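Local coordinates for protein lysozyme M1 (Streptomyces coelicolor, PDB 1JFX) that hydrolyses the beta-1,4 bonds between N-acetylmuramic acid and N-acetylglucosamine in bacterial peptidoglycan, acting as both a muramidase and a diacetylmuramidase, at residues A[208-211]-A[212-216]; A[124-127]-A[128-132]; A[20-24]-A[25-29]; A[152-155]-A[156-159]; A[71-74]-A[75-79]. All coordinates share one frame; numbering follows the deposited sequence.

Contact 1: residues A[208-211]-A[212-216]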
loop_
_atom_site.group_PDB
_atom_site.type_symbol
_atom_site.label_atom_id
_atom_site.label_comp_id
_atom_site.label_asym_id
_atom_site.label_seq_id
_atom_site.Cartn_x
_atom_site.Cartn_y
_atom_site.Cartn_z
ATOM N N ARG A 208 -11.011 -11.150 8.855
ATOM C CA ARG A 208 -9.610 -10.818 9.084
ATOM C C ARG A 208 -9.281 -9.460 8.463
ATOM O O ARG A 208 -8.503 -8.694 9.026
ATOM C CB ARG A 208 -8.704 -11.913 8.512
ATOM C CG ARG A 208 -7.228 -11.703 8.799
ATOM C CD ARG A 208 -6.428 -12.982 8.555
ATOM N NE ARG A 208 -4.998 -12.783 8.775
ATOM C CZ ARG A 208 -4.116 -13.770 8.906
ATOM N NH1 ARG A 208 -4.517 -15.033 8.841
ATOM N NH2 ARG A 208 -2.834 -13.494 9.107
ATOM N N LEU A 209 -9.899 -9.156 7.323
ATOM C CA LEU A 209 -9.673 -7.871 6.656
ATOM C C LEU A 209 -10.209 -6.751 7.558
ATOM O O LEU A 209 -9.558 -5.720 7.745
ATOM C CB LEU A 209 -10.392 -7.832 5.295
ATOM C CG LEU A 209 -10.389 -6.472 4.586
ATOM C CD1 LEU A 209 -8.958 -6.100 4.177
ATOM C CD2 LEU A 209 -11.291 -6.528 3.354
ATOM N N LEU A 210 -11.398 -6.959 8.112
ATOM C CA LEU A 210 -12.009 -5.966 8.998
ATOM C C LEU A 210 -11.165 -5.805 10.264
ATOM O O LEU A 210 -11.006 -4.693 10.790
ATOM C CB LEU A 210 -13.446 -6.383 9.359
ATOM C CG LEU A 210 -14.235 -5.413 10.241
ATOM C CD1 LEU A 210 -14.459 -4.089 9.507
ATOM C CD2 LEU A 210 -15.574 -6.047 10.618
ATOM N N ALA A 211 -10.635 -6.917 10.764
ATOM C CA ALA A 211 -9.780 -6.888 11.944
ATOM C C ALA A 211 -8.518 -6.075 11.648
ATOM O O ALA A 211 -8.025 -5.348 12.512
ATOM C CB ALA A 211 -9.405 -8.305 12.346
ATOM N N LEU A 212 -7.982 -6.199 10.434
ATOM C CA LEU A 212 -6.791 -5.431 10.069
ATOM C C LEU A 212 -7.156 -3.942 10.031
ATOM O O LEU A 212 -6.408 -3.082 10.517
ATOM C CB LEU A 212 -6.255 -5.880 8.695
ATOM C CG LEU A 212 -5.040 -5.102 8.180
ATOM C CD1 LEU A 212 -3.876 -5.242 9.155
ATOM C CD2 LEU A 212 -4.660 -5.628 6.797
ATOM N N ALA A 213 -8.319 -3.637 9.461
ATOM C CA ALA A 213 -8.775 -2.249 9.393
ATOM C C ALA A 213 -8.979 -1.675 10.798
ATOM O O ALA A 213 -8.552 -0.559 11.084
ATOM C CB ALA A 213 -10.085 -2.156 8.600
ATOM N N ASN A 214 -9.611 -2.440 11.684
ATOM C CA ASN A 214 -9.882 -1.938 13.034
ATOM C C ASN A 214 -8.787 -2.126 14.073
ATOM O O ASN A 214 -8.949 -1.678 15.205
ATOM C CB ASN A 214 -11.186 -2.532 13.587
ATOM C CG ASN A 214 -12.409 -2.064 12.820
ATOM O OD1 ASN A 214 -12.390 -1.011 12.169
ATOM N ND2 ASN A 214 -13.490 -2.828 12.912
ATOM N N ASN A 215 -7.691 -2.774 13.690
ATOM C CA ASN A 215 -6.559 -3.025 14.585
ATOM C C ASN A 215 -6.953 -3.959 15.714
ATOM O O ASN A 215 -6.617 -3.720 16.872
ATOM C CB ASN A 215 -6.001 -1.714 15.178
ATOM C CG ASN A 215 -4.569 -1.873 15.710
ATOM O OD1 ASN A 215 -4.040 -1.001 16.418
ATOM N ND2 ASN A 215 -3.930 -2.970 15.348
ATOM N N THR A 216 -7.686 -5.012 15.373
ATOM C CA THR A 216 -8.094 -5.998 16.372
ATOM C C THR A 216 -7.506 -7.353 15.997
ATOM O O THR A 216 -7.842 -8.378 16.604
ATOM C CB THR A 216 -9.625 -6.150 16.475
ATOM O OG1 THR A 216 -10.151 -6.570 15.214
ATOM C CG2 THR A 216 -10.276 -4.835 16.904
#
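R208 starts the last turns of helix 206-214 by giving its carbonyl O to the amide N of L212, 2.9 Å away, while its long polar side chain runs out into an exposed setting that suits an arginine. L209 follows with the same i to i+4 bond: its O receives the N of A213 at 3.0 Å. At L210 the carbonyl O takes the N of N214 at 2.8 Å. The L210 chain has CG anti to the backbone N (chi1 -178°), which brings CD1 to within 3.8 Å of ND2 of N214, the two side chains crossing at a slant. N214 turns its own OD1 to the backbone N of N90, so this buried amide is not left to hydrocarbon alone. The carbonyl O of A211 instead skips ahead to T216: N215 takes positive phi (66°), a conformation asparagine tolerates well, the chain leaves the helical path there, and the N of T216 bonds to the O of A211 at 2.9 Å. CB of A211 is a small methyl, which OG1 of T216 can lie against at 3.4 Å. L209 and A213 pack on I58 of strand 58-64, and R208, L209 and L212 rest on F202 of strand 196-202.

Contact 2: residues A[124-127]-A[128-132]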
loop_
_atom_site.group_PDB
_atom_site.type_symbol
_atom_site.label_atom_id
_atom_site.label_comp_id
_atom_site.label_asym_id
_atom_site.label_seq_id
_atom_site.Cartn_x
_atom_site.Cartn_y
_atom_site.Cartn_z
ATOM N N HIS A 124 8.692 3.396 9.412
ATOM C CA HIS A 124 7.800 2.575 10.209
ATOM C C HIS A 124 7.633 3.149 11.623
ATOM O O HIS A 124 6.519 3.258 12.128
ATOM C CB HIS A 124 8.320 1.125 10.285
ATOM C CG HIS A 124 7.566 0.268 11.254
ATOM N ND1 HIS A 124 7.749 0.354 12.620
ATOM C CD2 HIS A 124 6.580 -0.643 11.064
ATOM C CE1 HIS A 124 6.904 -0.462 13.226
ATOM N NE2 HIS A 124 6.182 -1.077 12.306
ATOM N N ALA A 125 8.738 3.532 12.253
ATOM C CA ALA A 125 8.668 4.059 13.610
ATOM C C ALA A 125 7.828 5.319 13.691
ATOM O O ALA A 125 7.001 5.455 14.599
ATOM C CB ALA A 125 10.058 4.343 14.145
ATOM N N ARG A 126 8.023 6.237 12.748
ATOM C CA ARG A 126 7.272 7.487 12.788
ATOM C C ARG A 126 5.810 7.286 12.414
ATOM O O ARG A 126 4.922 7.907 13.015
ATOM C CB ARG A 126 7.921 8.536 11.880
ATOM C CG ARG A 126 7.250 9.919 11.914
ATOM C CD ARG A 126 7.048 10.468 13.344
ATOM N NE ARG A 126 8.255 10.453 14.177
ATOM C CZ ARG A 126 9.016 11.517 14.438
ATOM N NH1 ARG A 126 8.726 12.713 13.930
ATOM N NH2 ARG A 126 10.056 11.391 15.250
ATOM N N TYR A 127 5.544 6.423 11.443
ATOM C CA TYR A 127 4.155 6.194 11.065
ATOM C C TYR A 127 3.407 5.577 12.253
ATOM O O TYR A 127 2.245 5.924 12.505
ATOM C CB TYR A 127 4.060 5.274 9.844
ATOM C CG TYR A 127 2.641 5.154 9.349
ATOM C CD1 TYR A 127 1.996 6.247 8.758
ATOM C CD2 TYR A 127 1.908 3.979 9.540
ATOM C CE1 TYR A 127 0.649 6.176 8.386
ATOM C CE2 TYR A 127 0.566 3.896 9.166
ATOM C CZ TYR A 127 -0.060 5.002 8.597
ATOM O OH TYR A 127 -1.396 4.932 8.274
ATOM N N LYS A 128 4.071 4.686 12.988
ATOM C CA LYS A 128 3.429 4.053 14.137
ATOM C C LYS A 128 3.214 5.077 15.251
ATOM O O LYS A 128 2.174 5.074 15.906
ATOM C CB LYS A 128 4.261 2.873 14.653
ATOM C CG LYS A 128 3.512 2.009 15.667
ATOM C CD LYS A 128 4.226 0.690 15.930
ATOM C CE LYS A 128 3.381 -0.228 16.813
ATOM N NZ LYS A 128 2.114 -0.687 16.153
ATOM N N ALA A 129 4.191 5.953 15.462
ATOM C CA ALA A 129 4.049 6.980 16.492
ATOM C C ALA A 129 2.857 7.878 16.136
ATOM O O ALA A 129 2.075 8.285 17.004
ATOM C CB ALA A 129 5.330 7.811 16.592
ATOM N N ARG A 130 2.700 8.174 14.853
ATOM C CA ARG A 130 1.599 9.035 14.432
ATOM C C ARG A 130 0.212 8.398 14.470
ATOM O O ARG A 130 -0.761 9.046 14.868
ATOM C CB ARG A 130 1.829 9.536 12.996
ATOM C CG ARG A 130 2.989 10.522 12.807
ATOM C CD ARG A 130 2.691 11.889 13.457
ATOM N NE ARG A 130 1.518 12.565 12.895
ATOM C CZ ARG A 130 1.528 13.390 11.856
ATOM N NH1 ARG A 130 2.663 13.673 11.216
ATOM N NH2 ARG A 130 0.379 13.951 11.459
ATOM N N THR A 131 0.128 7.129 14.074
ATOM C CA THR A 131 -1.159 6.448 13.927
ATOM C C THR A 131 -1.474 5.232 14.799
ATOM O O THR A 131 -2.618 4.768 14.806
ATOM C CB THR A 131 -1.316 5.949 12.462
ATOM O OG1 THR A 131 -0.422 4.843 12.261
ATOM C CG2 THR A 131 -0.964 7.060 11.445
ATOM N N THR A 132 -0.460 4.721 15.497
ATOM C CA THR A 132 -0.491 3.501 16.321
ATOM C C THR A 132 -0.411 2.254 15.439
ATOM O O THR A 132 -0.304 1.149 15.954
ATOM C CB THR A 132 -1.754 3.324 17.258
ATOM O OG1 THR A 132 -2.900 2.919 16.492
ATOM C CG2 THR A 132 -2.050 4.611 18.024
#
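T131 lies over one face of the Y127 ring, its methyl CG2 3.9 Å from the ring centroid and 26° off the normal, a CH-pi contact. The hydroxyl of T131 stands over the same ring, near the rim. With OG1 set between the backbone N and the carbonyl carbon (chi1 72°), the hydroxyl donates to the O of Y127 at 2.9 Å, coming from above the carbonyl plane. The amide N of T131 reaches that O from the opposite face, so the carbonyl is gripped twice. Threonine suits the place because one branch packs and the other bonds. The buried Y127 OH bonds to G84 and G95.

H124 and K128 run side by side, CE1 of the imidazole 4.0 Å from CD of the lysine. K128 bends at its last torsion, and its NZ donates to the O of T132 at 3.0 Å from above the carbonyl plane, tying it to the residue after the helix. OD1 of D134 forms a salt bridge with NZ and a hydrogen bond with NE2 of H124. R126 and R130 slant past each other, CD of R126 4.1 Å from CG of R130, their guanidinium planes 56° apart as both form salt bridges to D77. These are the closing turns of helix 113-131, in a beta-alpha-beta unit of the family 25 catalytic domain, a beta-alpha barrel.

Contact 3: residues A[20-24]-A[25-29]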
loop_
_atom_site.group_PDB
_atom_site.type_symbol
_atom_site.label_atom_id
_atom_site.label_comp_id
_atom_site.label_asym_id
_atom_site.label_seq_id
_atom_site.Cartn_x
_atom_site.Cartn_y
_atom_site.Cartn_z
ATOM N N SER A 20 -19.487 3.273 -6.101
ATOM C CA SER A 20 -20.611 2.390 -5.826
ATOM C C SER A 20 -20.516 1.228 -6.817
ATOM O O SER A 20 -20.884 0.095 -6.502
ATOM C CB SER A 20 -21.957 3.129 -5.957
ATOM O OG SER A 20 -22.223 3.560 -7.281
ATOM N N SER A 21 -20.008 1.503 -8.015
ATOM C CA SER A 21 -19.852 0.441 -9.001
ATOM C C SER A 21 -18.727 -0.504 -8.633
ATOM O O SER A 21 -18.809 -1.709 -8.911
ATOM C CB SER A 21 -19.608 1.028 -10.386
ATOM O OG SER A 21 -20.784 1.684 -10.813
ATOM N N VAL A 22 -17.680 0.032 -8.013
ATOM C CA VAL A 22 -16.544 -0.801 -7.597
ATOM C C VAL A 22 -17.044 -1.779 -6.531
ATOM O O VAL A 22 -16.710 -2.966 -6.540
ATOM C CB VAL A 22 -15.396 0.072 -7.020
ATOM C CG1 VAL A 22 -14.324 -0.814 -6.376
ATOM C CG2 VAL A 22 -14.781 0.908 -8.132
ATOM N N LYS A 23 -17.852 -1.267 -5.608
ATOM C CA LYS A 23 -18.414 -2.096 -4.552
ATOM C C LYS A 23 -19.372 -3.143 -5.127
ATOM O O LYS A 23 -19.307 -4.313 -4.755
ATOM C CB LYS A 23 -19.178 -1.238 -3.542
ATOM C CG LYS A 23 -19.834 -2.022 -2.398
ATOM C CD LYS A 23 -18.796 -2.438 -1.346
ATOM C CE LYS A 23 -19.449 -3.067 -0.112
ATOM N NZ LYS A 23 -20.160 -4.327 -0.444
ATOM N N SER A 24 -20.259 -2.738 -6.035
ATOM C CA SER A 24 -21.210 -3.722 -6.568
ATOM C C SER A 24 -20.528 -4.772 -7.448
ATOM O O SER A 24 -21.075 -5.857 -7.663
ATOM C CB SER A 24 -22.353 -3.038 -7.325
ATOM O OG SER A 24 -21.904 -2.416 -8.502
ATOM N N ALA A 25 -19.336 -4.447 -7.939
ATOM C CA ALA A 25 -18.547 -5.377 -8.743
ATOM C C ALA A 25 -18.013 -6.506 -7.853
ATOM O O ALA A 25 -17.493 -7.501 -8.361
ATOM C CB ALA A 25 -17.372 -4.649 -9.407
ATOM N N GLY A 26 -18.118 -6.328 -6.537
ATOM C CA GLY A 26 -17.664 -7.337 -5.598
ATOM C C GLY A 26 -16.380 -7.029 -4.847
ATOM O O GLY A 26 -15.878 -7.872 -4.107
ATOM N N MET A 27 -15.831 -5.837 -5.035
ATOM C CA MET A 27 -14.602 -5.467 -4.337
ATOM C C MET A 27 -14.902 -5.161 -2.876
ATOM O O MET A 27 -15.925 -4.537 -2.556
ATOM C CB MET A 27 -13.967 -4.238 -4.993
ATOM C CG MET A 27 -13.591 -4.451 -6.447
ATOM S SD MET A 27 -12.367 -5.786 -6.602
ATOM C CE MET A 27 -12.163 -5.836 -8.424
ATOM N N SER A 28 -14.003 -5.596 -1.998
ATOM C CA SER A 28 -14.139 -5.375 -0.558
ATOM C C SER A 28 -13.237 -4.254 -0.030
ATOM O O SER A 28 -13.556 -3.615 0.982
ATOM C CB SER A 28 -13.775 -6.648 0.215
ATOM O OG SER A 28 -14.630 -7.736 -0.099
ATOM N N PHE A 29 -12.115 -4.021 -0.703
ATOM C CA PHE A 29 -11.160 -3.032 -0.226
ATOM C C PHE A 29 -10.430 -2.305 -1.344
ATOM O O PHE A 29 -10.483 -2.704 -2.506
ATOM C CB PHE A 29 -10.125 -3.730 0.690
ATOM C CG PHE A 29 -9.163 -4.652 -0.045
ATOM C CD1 PHE A 29 -7.982 -4.154 -0.595
ATOM C CD2 PHE A 29 -9.447 -6.012 -0.194
ATOM C CE1 PHE A 29 -7.101 -4.995 -1.285
ATOM C CE2 PHE A 29 -8.575 -6.859 -0.881
ATOM C CZ PHE A 29 -7.394 -6.344 -1.429
HETATM O O HOH W 1 -18.802 -5.827 -2.412
#
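The carbonyl O of K23 is gripped twice, by the amide N of G26 at 2.9 Å and by a water that donates to it at 2.8 Å. The first bond is one half of a Schellman motif, which stops helix 19-24 and turns the chain toward strand 29-36 of the barrel. The other half runs from the N of M27 to the O of V22, a weak bond of 3.4 Å. Both need the backbone of G26 to take positive phi (107°), where a CB would be jammed against the preceding carbonyl O; glycine fits because it has none. One residue earlier, the N of A25 still bonds to the O of S21, though bent, with a weak second bond to the O of V22.

V22 and M27, joined by the longer, weak bond, are C3 and C'', an apolar pairing common in Schellman motifs. CG1 of V22, placed anti to its own N (chi1 170°), meets both CB and CG of M27, with CB at 3.7 Å. V22 also leans on I8 of strand 6-10, and M27 reaches I8 and V190. K23 lies exposed, bent at chi2 and chi4 so that CD passes 3.8 Å from the O of M27. NZ of K23 donates to the same water at 2.8 Å, and that water gives a second proton to the O of M27 at 3.2 Å.

Contact 4: residues A[152-155]-A[156-159]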
loop_
_atom_site.group_PDB
_atom_site.type_symbol
_atom_site.label_atom_id
_atom_site.label_comp_id
_atom_site.label_asym_id
_atom_site.label_seq_id
_atom_site.Cartn_x
_atom_site.Cartn_y
_atom_site.Cartn_z
ATOM N N ASN A 152 15.450 -9.315 6.891
ATOM C CA ASN A 152 14.362 -9.952 7.639
ATOM C C ASN A 152 13.843 -9.033 8.759
ATOM O O ASN A 152 12.922 -9.387 9.490
ATOM C CB ASN A 152 14.835 -11.272 8.280
ATOM C CG ASN A 152 13.709 -12.007 9.022
ATOM O OD1 ASN A 152 12.728 -12.443 8.414
ATOM N ND2 ASN A 152 13.850 -12.146 10.340
ATOM N N GLY A 153 14.424 -7.842 8.864
ATOM C CA GLY A 153 14.071 -6.920 9.929
ATOM C C GLY A 153 12.662 -6.382 10.058
ATOM O O GLY A 153 12.298 -5.837 11.111
ATOM N N MET A 154 11.864 -6.509 9.009
ATOM C CA MET A 154 10.495 -6.017 9.079
ATOM C C MET A 154 9.505 -7.157 9.177
ATOM O O MET A 154 8.306 -6.921 9.176
ATOM C CB MET A 154 10.157 -5.163 7.848
ATOM C CG MET A 154 11.054 -3.959 7.669
ATOM S SD MET A 154 11.039 -2.851 9.101
ATOM C CE MET A 154 9.400 -2.107 8.958
ATOM N N ALA A 155 9.997 -8.395 9.278
ATOM C CA ALA A 155 9.096 -9.547 9.349
ATOM C C ALA A 155 8.044 -9.448 10.448
ATOM O O ALA A 155 6.883 -9.808 10.233
ATOM C CB ALA A 155 9.906 -10.844 9.514
ATOM N N ALA A 156 8.429 -8.948 11.618
ATOM C CA ALA A 156 7.467 -8.840 12.712
ATOM C C ALA A 156 6.904 -7.437 12.861
ATOM O O ALA A 156 6.128 -7.182 13.781
ATOM C CB ALA A 156 8.112 -9.277 14.025
ATOM N N LYS A 157 7.273 -6.538 11.953
ATOM C CA LYS A 157 6.823 -5.148 12.038
ATOM C C LYS A 157 5.827 -4.675 10.991
ATOM O O LYS A 157 4.984 -3.839 11.289
ATOM C CB LYS A 157 8.018 -4.202 11.969
ATOM C CG LYS A 157 8.896 -4.158 13.202
ATOM C CD LYS A 157 9.986 -3.126 12.975
ATOM C CE LYS A 157 10.785 -2.842 14.222
ATOM N NZ LYS A 157 11.887 -1.891 13.898
ATOM N N SER A 158 5.940 -5.172 9.764
ATOM C CA SER A 158 5.043 -4.719 8.707
ATOM C C SER A 158 4.368 -5.788 7.872
ATOM O O SER A 158 5.030 -6.724 7.412
ATOM C CB SER A 158 5.804 -3.825 7.715
ATOM O OG SER A 158 6.137 -2.554 8.248
ATOM N N PRO A 159 3.045 -5.668 7.666
ATOM C CA PRO A 159 2.352 -6.658 6.830
ATOM C C PRO A 159 2.952 -6.447 5.427
ATOM O O PRO A 159 3.357 -5.328 5.076
ATOM C CB PRO A 159 0.893 -6.206 6.880
ATOM C CG PRO A 159 0.780 -5.564 8.241
ATOM C CD PRO A 159 2.080 -4.810 8.395
HETATM O O HOH W 2 10.678 -7.446 12.621
HETATM O O HOH W 3 13.420 -3.524 12.211
HETATM O O HOH W 4 5.337 -9.300 7.969
#
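A type I turn from N152 to A155 leads directly into a second bend, in which the carbonyl O of M154 accepts from the N of K157 and the N of S158, each 3.0 Å away. The bond from S158 is nearly straight (168° at the hydrogen) and lies in the carbonyl plane, whereas the N of K157 stands well above it.

Around this doubly held oxygen the M154 side chain folds back on itself, bent at chi2 and chi3 (-58° and -72°), so that its methyl comes up against K157 and S158. CE comes to 3.4 Å from OG of S158 and touches CB of K157, while SD lies 4.0 Å from CD of K157 as the two chains pass at a slant. A flexible methionine can take this hooked shape and still fill the buried side, where I120 and I137 meet it. S158 is small enough to sit beside that methyl, and its OG finds its polar partner in the O of V135. K157, extended beyond CG, sends its NZ to a water that links it to the O of G153, which receives a proton from that water at 2.8 Å. A second water ties the same O to the N of A156, and a third bridges the carbonyls of A155 and S158. This pair of consecutive turns forms the loop from helix 141-148 to strand 160-163 of the beta-alpha barrel, reached through P159.

Contact 5: residues A[71-74]-A[75-79]; sequences SGTA and QADYF
Q75 bonds back to S71 through its backbone, its N reaching the O of S71 at 3.1 Å, and its side chain starts beside the same oxygen. CB lies 3.9 Å from the O of S71, and CG passes it at 4.2 Å. Beyond CG the chain runs extended (chi2 175°), carrying the amide out from the side of the helix, with NE2 turned back toward its N-terminal end. OE1 accepts from NE2 of H63, and NE2 donates to the O of R66 and to OG of S70. Glutamine fits this buried spot because one flat group supplies both the acceptor and the donors.

S71 is the N-cap: its OG accepts from the N of A74 at 3.0 Å, serving an amide that has no helical carbonyl before it. The next bonds are regular, with A76 N to G72 O, D77 N to T73 O and Y78 N to A74 O. T73 and D77 lie side by side, CG2 of the threonine 4.1 Å from OD2 of the aspartate, whose carboxylate forms salt bridges with R126 and R130. T73 touches D122 and R126, Q75 touches W119 and A76 touches R126, so helix 72-81 packs alongside helix 113-131, while Y78 and F79 rest on T35 of strand 29-36.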
loop_
_atom_site.group_PDB
_atom_site.type_symbol
_atom_site.label_atom_id
_atom_site.label_comp_id
_atom_site.label_asym_id
_atom_site.label_seq_id
_atom_site.Cartn_x
_atom_site.Cartn_y
_atom_site.Cartn_z
ATOM N N SER A 71 14.441 12.024 4.863
ATOM C CA SER A 71 14.501 10.858 5.739
ATOM C C SER A 71 13.178 10.104 5.799
ATOM O O SER A 71 12.141 10.621 5.383
ATOM C CB SER A 71 14.875 11.291 7.158
ATOM O OG SER A 71 13.789 11.995 7.764
ATOM N N GLY A 72 13.232 8.885 6.328
ATOM C CA GLY A 72 12.032 8.076 6.466
ATOM C C GLY A 72 11.102 8.735 7.467
ATOM O O GLY A 72 9.882 8.685 7.329
ATOM N N THR A 73 11.679 9.349 8.493
ATOM C CA THR A 73 10.867 10.039 9.485
ATOM C C THR A 73 10.087 11.173 8.825
ATOM O O THR A 73 8.879 11.309 9.033
ATOM C CB THR A 73 11.743 10.635 10.606
ATOM O OG1 THR A 73 12.406 9.572 11.298
ATOM C CG2 THR A 73 10.883 11.428 11.600
ATOM N N ALA A 74 10.776 11.989 8.025
ATOM C CA ALA A 74 10.117 13.119 7.370
ATOM C C ALA A 74 8.983 12.714 6.432
ATOM O O ALA A 74 7.918 13.337 6.431
ATOM C CB ALA A 74 11.134 13.953 6.604
ATOM N N GLN A 75 9.193 11.681 5.622
ATOM C CA GLN A 75 8.134 11.285 4.715
ATOM C C GLN A 75 6.970 10.613 5.443
ATOM O O GLN A 75 5.836 10.715 4.991
ATOM C CB GLN A 75 8.679 10.418 3.568
ATOM C CG GLN A 75 9.221 11.317 2.457
ATOM C CD GLN A 75 9.896 10.599 1.307
ATOM O OE1 GLN A 75 9.342 9.666 0.716
ATOM N NE2 GLN A 75 11.099 11.062 0.958
ATOM N N ALA A 76 7.240 9.956 6.575
ATOM C CA ALA A 76 6.150 9.334 7.335
ATOM C C ALA A 76 5.253 10.443 7.909
ATOM O O ALA A 76 4.020 10.313 7.908
ATOM C CB ALA A 76 6.713 8.442 8.486
ATOM N N ASP A 77 5.855 11.523 8.407
ATOM C CA ASP A 77 5.056 12.625 8.951
ATOM C C ASP A 77 4.247 13.284 7.824
ATOM O O ASP A 77 3.061 13.585 7.993
ATOM C CB ASP A 77 5.946 13.680 9.639
ATOM C CG ASP A 77 6.231 13.360 11.100
ATOM O OD1 ASP A 77 5.303 12.905 11.801
ATOM O OD2 ASP A 77 7.380 13.576 11.566
ATOM N N TYR A 78 4.881 13.504 6.675
ATOM C CA TYR A 78 4.203 14.116 5.537
ATOM C C TYR A 78 2.980 13.273 5.157
ATOM O O TYR A 78 1.879 13.787 4.995
ATOM C CB TYR A 78 5.180 14.228 4.356
ATOM C CG TYR A 78 4.546 14.722 3.071
ATOM C CD1 TYR A 78 3.746 15.862 3.057
ATOM C CD2 TYR A 78 4.734 14.034 1.875
ATOM C CE1 TYR A 78 3.143 16.300 1.873
ATOM C CE2 TYR A 78 4.138 14.462 0.689
ATOM C CZ TYR A 78 3.345 15.592 0.695
ATOM O OH TYR A 78 2.741 16.025 -0.474
ATOM N N PHE A 79 3.182 11.965 5.042
ATOM C CA PHE A 79 2.101 11.041 4.713
ATOM C C PHE A 79 0.989 11.065 5.770
ATOM O O PHE A 79 -0.197 11.185 5.446
ATOM C CB PHE A 79 2.685 9.626 4.597
ATOM C CG PHE A 79 1.664 8.545 4.336
ATOM C CD1 PHE A 79 0.723 8.662 3.310
ATOM C CD2 PHE A 79 1.710 7.365 5.075
ATOM C CE1 PHE A 79 -0.158 7.598 3.018
ATOM C CE2 PHE A 79 0.853 6.310 4.805
ATOM C CZ PHE A 79 -0.088 6.417 3.769
#

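Contacts 2 and 5 are the closest pair, with centres 10 Å apart: D77 joins them, its OD1 2.8 Å from NH1 of R130 and its OD2 2.9 Å from NH1 of R126, while Y127 meets F79. Contact 4 lies 14 Å from contact 2, centre to centre, and touches it where CE of M154 comes 3.7 Å from CB of H124. Contact 1 touches contact 3 through L209 and F29, and contact 2 through N215 and T132. Contact 3 lies across the chain's centre from contacts 4 and 5. Side chain to side chain, Q75 is about 9 Å from D98 and M27 about 10 Å from D9, D98 and D9 being predicted active-site residues.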